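Local coordinates for protein PfEMP1 variant 1 of strain MC (Plasmodium falciparum, PDB 5LGD) that probably binds host cell-surface receptors as a member of the PfEMP1 family, this chain being a helical piece whose sequence matches the DBL family, at residues K39-Q53 with E155-C168. Residues are numbered along the deposited sequence; the frame is centred on the assembly and turned at random.
Unlike the reference sequence in segment 39-53: Ser-51 (reference Cys).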
loop_
_atom_site.group_PDB
_atom_site.type_symbol
_atom_site.label_atom_id
_atom_site.label_comp_id
_atom_site.label_asym_id
_atom_site.label_seq_id
_atom_site.Cartn_x
_atom_site.Cartn_y
_atom_site.Cartn_z
ATOM N N LYS B 39 39.362 39.845 24.168
ATOM C CA LYS B 39 39.946 38.720 24.892
ATOM C C LYS B 39 40.585 39.107 26.229
ATOM O O LYS B 39 41.804 39.009 26.387
ATOM C CB LYS B 39 40.934 37.939 23.998
ATOM C CG LYS B 39 40.255 37.026 22.978
ATOM C CD LYS B 39 41.191 36.651 21.837
ATOM C CE LYS B 39 41.083 37.608 20.673
ATOM N NZ LYS B 39 41.957 37.207 19.545
ATOM N N THR B 40 39.756 39.491 27.209
ATOM C CA THR B 40 40.271 39.808 28.540
ATOM C C THR B 40 39.960 38.662 29.505
ATOM O O THR B 40 38.809 38.235 29.607
ATOM C CB THR B 40 39.837 41.202 29.044
ATOM O OG1 THR B 40 38.415 41.349 28.977
ATOM C CG2 THR B 40 40.527 42.340 28.301
ATOM N N CYS B 41 41.012 38.145 30.171
ATOM C CA CYS B 41 40.958 37.077 31.167
ATOM C C CYS B 41 40.159 37.537 32.386
ATOM O O CYS B 41 40.505 38.546 33.004
ATOM C CB CYS B 41 42.368 36.644 31.566
ATOM S SG CYS B 41 42.427 35.417 32.900
ATOM N N ILE B 42 39.098 36.795 32.732
ATOM C CA ILE B 42 38.283 37.059 33.912
ATOM C C ILE B 42 38.721 36.073 34.985
ATOM O O ILE B 42 39.000 34.912 34.694
ATOM C CB ILE B 42 36.757 37.022 33.618
ATOM C CG1 ILE B 42 36.319 38.259 32.812
ATOM C CG2 ILE B 42 35.922 36.931 34.899
ATOM C CD1 ILE B 42 36.115 38.037 31.347
ATOM N N LYS B 43 38.828 36.565 36.214
ATOM C CA LYS B 43 39.214 35.800 37.396
ATOM C C LYS B 43 38.196 34.655 37.611
ATOM O O LYS B 43 36.984 34.861 37.445
ATOM C CB LYS B 43 39.262 36.746 38.623
ATOM C CG LYS B 43 40.333 36.412 39.652
ATOM C CD LYS B 43 40.540 37.541 40.656
ATOM C CE LYS B 43 40.071 37.164 42.037
ATOM N NZ LYS B 43 40.307 38.259 43.012
ATOM N N GLY B 44 38.723 33.460 37.892
ATOM C CA GLY B 44 37.943 32.255 38.161
ATOM C C GLY B 44 37.342 31.569 36.957
ATOM O O GLY B 44 36.642 30.567 37.101
ATOM N N CYS B 45 37.609 32.091 35.764
ATOM C CA CYS B 45 37.067 31.526 34.537
ATOM C C CYS B 45 37.795 30.320 34.048
ATOM O O CYS B 45 37.150 29.472 33.442
ATOM C CB CYS B 45 36.968 32.580 33.448
ATOM S SG CYS B 45 35.468 33.568 33.533
ATOM N N ASN B 46 39.129 30.226 34.284
ATOM C CA ASN B 46 39.928 29.077 33.854
ATOM C C ASN B 46 39.277 27.751 34.246
ATOM O O ASN B 46 39.075 26.894 33.374
ATOM C CB ASN B 46 41.351 29.152 34.384
ATOM C CG ASN B 46 42.051 27.831 34.280
ATOM O OD1 ASN B 46 42.551 27.457 33.206
ATOM N ND2 ASN B 46 42.001 27.049 35.370
ATOM N N LYS B 47 38.955 27.600 35.562
ATOM C CA LYS B 47 38.300 26.439 36.186
ATOM C C LYS B 47 37.065 26.056 35.369
ATOM O O LYS B 47 36.943 24.903 34.954
ATOM C CB LYS B 47 37.910 26.778 37.647
ATOM C CG LYS B 47 37.311 25.617 38.439
ATOM C CD LYS B 47 36.802 26.056 39.807
ATOM C CE LYS B 47 35.318 25.818 39.976
ATOM N NZ LYS B 47 34.855 26.184 41.343
ATOM N N LYS B 48 36.193 27.057 35.079
ATOM C CA LYS B 48 34.977 26.887 34.296
ATOM C C LYS B 48 35.242 26.491 32.839
ATOM O O LYS B 48 34.477 25.688 32.317
ATOM C CB LYS B 48 34.074 28.134 34.408
ATOM C CG LYS B 48 32.924 27.929 35.381
ATOM C CD LYS B 48 33.248 28.380 36.786
ATOM C CE LYS B 48 32.336 27.693 37.773
ATOM N NZ LYS B 48 32.181 28.476 39.029
ATOM N N CYS B 49 36.318 26.996 32.195
ATOM C CA CYS B 49 36.674 26.584 30.827
ATOM C C CYS B 49 37.066 25.086 30.802
ATOM O O CYS B 49 36.824 24.400 29.809
ATOM C CB CYS B 49 37.790 27.451 30.249
ATOM S SG CYS B 49 37.404 29.217 30.170
ATOM N N ILE B 50 37.678 24.594 31.901
ATOM C CA ILE B 50 38.100 23.195 32.032
ATOM C C ILE B 50 36.874 22.279 32.193
ATOM O O ILE B 50 36.806 21.253 31.513
ATOM C CB ILE B 50 39.184 23.018 33.136
ATOM C CG1 ILE B 50 40.462 23.780 32.742
ATOM C CG2 ILE B 50 39.495 21.536 33.391
ATOM C CD1 ILE B 50 41.374 24.070 33.814
ATOM N N SER B 51 35.914 22.651 33.068
ATOM C CA SER B 51 34.653 21.905 33.288
ATOM C C SER B 51 33.829 21.835 32.005
ATOM O O SER B 51 33.270 20.774 31.686
ATOM C CB SER B 51 33.808 22.560 34.379
ATOM O OG SER B 51 34.511 22.595 35.609
ATOM N N PHE B 52 33.768 22.977 31.268
ATOM C CA PHE B 52 33.082 23.079 29.987
ATOM C C PHE B 52 33.829 22.171 28.970
ATOM O O PHE B 52 33.175 21.388 28.296
ATOM C CB PHE B 52 32.991 24.529 29.511
ATOM C CG PHE B 52 32.423 24.695 28.118
ATOM C CD1 PHE B 52 31.184 24.151 27.781
ATOM C CD2 PHE B 52 33.102 25.433 27.157
ATOM C CE1 PHE B 52 30.670 24.290 26.492
ATOM C CE2 PHE B 52 32.583 25.576 25.866
ATOM C CZ PHE B 52 31.377 24.997 25.541
ATOM N N GLN B 53 35.178 22.219 28.929
ATOM C CA GLN B 53 35.990 21.345 28.063
ATOM C C GLN B 53 35.731 19.860 28.380
ATOM O O GLN B 53 35.619 19.056 27.455
ATOM C CB GLN B 53 37.493 21.659 28.177
ATOM C CG GLN B 53 38.337 20.865 27.177
ATOM C CD GLN B 53 39.715 21.425 27.023
ATOM O OE1 GLN B 53 40.561 21.305 27.916
ATOM N NE2 GLN B 53 39.980 22.028 25.870
ATOM N N GLU B 155 35.258 26.389 21.175
ATOM C CA GLU B 155 34.913 27.434 22.139
ATOM C C GLU B 155 35.589 27.227 23.494
ATOM O O GLU B 155 36.048 28.201 24.088
ATOM C CB GLU B 155 33.401 27.621 22.289
ATOM C CG GLU B 155 32.778 28.337 21.099
ATOM C CD GLU B 155 33.346 29.709 20.775
ATOM O OE1 GLU B 155 33.314 30.589 21.666
ATOM O OE2 GLU B 155 33.852 29.894 19.643
ATOM N N ALA B 156 35.673 25.969 23.962
ATOM C CA ALA B 156 36.342 25.628 25.210
ATOM C C ALA B 156 37.892 25.818 25.045
ATOM O O ALA B 156 38.580 26.153 26.017
ATOM C CB ALA B 156 36.019 24.193 25.577
ATOM N N ASP B 157 38.421 25.640 23.811
ATOM C CA ASP B 157 39.845 25.874 23.521
ATOM C C ASP B 157 40.133 27.363 23.489
ATOM O O ASP B 157 41.200 27.786 23.945
ATOM C CB ASP B 157 40.288 25.217 22.204
ATOM C CG ASP B 157 40.561 23.739 22.334
ATOM O OD1 ASP B 157 40.999 23.309 23.428
ATOM O OD2 ASP B 157 40.369 23.011 21.334
ATOM N N LYS B 158 39.189 28.155 22.940
ATOM C CA LYS B 158 39.294 29.609 22.875
ATOM C C LYS B 158 39.185 30.169 24.308
ATOM O O LYS B 158 39.952 31.066 24.673
ATOM C CB LYS B 158 38.206 30.188 21.956
ATOM C CG LYS B 158 38.499 30.066 20.460
ATOM C CD LYS B 158 37.280 30.463 19.617
ATOM C CE LYS B 158 37.629 30.789 18.184
ATOM N NZ LYS B 158 37.837 29.567 17.364
ATOM N N CYS B 159 38.253 29.590 25.125
ATOM C CA CYS B 159 38.002 29.887 26.546
ATOM C C CYS B 159 39.331 29.790 27.316
ATOM O O CYS B 159 39.691 30.722 28.019
ATOM C CB CYS B 159 36.969 28.908 27.109
ATOM S SG CYS B 159 36.114 29.468 28.606
ATOM N N LEU B 160 40.060 28.677 27.155
ATOM C CA LEU B 160 41.351 28.448 27.820
ATOM C C LEU B 160 42.500 29.347 27.335
ATOM O O LEU B 160 43.434 29.589 28.101
ATOM C CB LEU B 160 41.759 26.971 27.724
ATOM C CG LEU B 160 40.889 25.984 28.495
ATOM C CD1 LEU B 160 41.093 24.592 27.978
ATOM C CD2 LEU B 160 41.151 26.060 29.997
ATOM N N LYS B 161 42.451 29.813 26.068
ATOM C CA LYS B 161 43.467 30.703 25.497
ATOM C C LYS B 161 43.311 32.129 26.041
ATOM O O LYS B 161 44.306 32.847 26.151
ATOM C CB LYS B 161 43.451 30.670 23.960
ATOM C CG LYS B 161 44.204 29.475 23.391
ATOM C CD LYS B 161 43.680 29.046 22.026
ATOM C CE LYS B 161 44.276 27.722 21.595
ATOM N NZ LYS B 161 43.798 27.303 20.251
ATOM N N THR B 162 42.076 32.521 26.406
ATOM C CA THR B 162 41.760 33.826 26.984
ATOM C C THR B 162 41.919 33.742 28.517
ATOM O O THR B 162 42.707 34.494 29.106
ATOM C CB THR B 162 40.326 34.272 26.592
ATOM O OG1 THR B 162 40.115 34.142 25.181
ATOM C CG2 THR B 162 40.014 35.680 27.041
ATOM N N HIS B 163 41.174 32.817 29.150
ATOM C CA HIS B 163 41.190 32.612 30.594
ATOM C C HIS B 163 42.199 31.537 30.974
ATOM O O HIS B 163 41.819 30.513 31.528
ATOM C CB HIS B 163 39.787 32.254 31.092
ATOM C CG HIS B 163 38.717 33.182 30.620
ATOM N ND1 HIS B 163 38.599 34.463 31.127
ATOM C CD2 HIS B 163 37.724 32.968 29.725
ATOM C CE1 HIS B 163 37.552 34.990 30.517
ATOM N NE2 HIS B 163 36.990 34.125 29.668
ATOM N N THR B 164 43.489 31.789 30.664
ATOM C CA THR B 164 44.670 30.924 30.879
ATOM C C THR B 164 44.988 30.623 32.357
ATOM O O THR B 164 45.597 29.588 32.666
ATOM C CB THR B 164 45.929 31.589 30.259
ATOM O OG1 THR B 164 45.982 32.970 30.647
ATOM C CG2 THR B 164 45.990 31.464 28.743
ATOM N N ASP B 165 44.639 31.568 33.249
ATOM C CA ASP B 165 44.910 31.488 34.683
ATOM C C ASP B 165 43.706 31.981 35.497
ATOM O O ASP B 165 42.994 32.899 35.061
ATOM C CB ASP B 165 46.164 32.318 35.017
ATOM C CG ASP B 165 46.902 31.845 36.246
ATOM O OD1 ASP B 165 47.640 30.830 36.143
ATOM O OD2 ASP B 165 46.764 32.496 37.305
ATOM N N ASP B 166 43.477 31.361 36.676
ATOM C CA ASP B 166 42.369 31.739 37.548
ATOM C C ASP B 166 42.569 33.141 38.127
ATOM O O ASP B 166 41.592 33.843 38.327
ATOM C CB ASP B 166 42.074 30.680 38.620
ATOM C CG ASP B 166 41.146 29.570 38.149
ATOM O OD1 ASP B 166 40.234 29.859 37.328
ATOM O OD2 ASP B 166 41.275 28.438 38.653
ATOM N N THR B 167 43.837 33.562 38.322
ATOM C CA THR B 167 44.178 34.913 38.764
ATOM C C THR B 167 45.097 35.530 37.712
ATOM O O THR B 167 46.320 35.325 37.747
ATOM C CB THR B 167 44.698 34.944 40.208
ATOM O OG1 THR B 167 45.260 33.675 40.555
ATOM C CG2 THR B 167 43.609 35.333 41.200
ATOM N N CYS B 168 44.471 36.218 36.730
ATOM C CA CYS B 168 45.082 36.868 35.561
ATOM C C CYS B 168 46.106 37.982 35.966
ATOM O O CYS B 168 45.709 38.882 36.715
ATOM C CB CYS B 168 44.000 37.408 34.619
ATOM S SG CYS B 168 42.426 36.486 34.637
#
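His-163, just past helix 144-162, turns its ring into the bend that leads into helix 45-70. Its ND1 accepts the backbone N-H of Ile-42, N to ND1 2.9 Å, in the ring plane and nearly straight (173°), while NE2 makes a weak hydrogen bond to Cys-32 O. The two bonds, with the packing on both faces, help set the ring's rotation, and ND1, as acceptor, carries no proton. Cys-45 CB lies over one face, 3.5 Å from the ring centroid in a CH-pi contact; Thr-162 CG2 lies over the opposite face.

Beyond the ring, Asp-166 meets the first turn of helix 45-70. Its OD1 takes the Lys-47 N-H on the syn side, tilted out of the carboxylate plane (N to OD1 3.1 Å), and its backbone O receives Gly-44 N at the type II turn Ile-42 to Cys-45. Asn-46 stands across that carboxylate, the planes 77° apart.

Helices 45-53 and 155-162 run antiparallel, their axes 8.9 Å apart at closest approach, with Cys-49 SG bonded to Cys-159 SG. Leu-160 is a knob among Asn-46, Cys-49, Ile-50 and Gln-53, its CD2 3.6 Å from Ile-50 CG1. Phe-52, with CG anti to its N (chi1 174°), brings CD2 to 3.5 Å from Ala-156 CB.

With Cys-41–Cys-168 and Cys-32–Cys-45, this crosslink staples one end of a three-helix bundle, consistent with the helical, cysteine-rich DBL family its sequence matches.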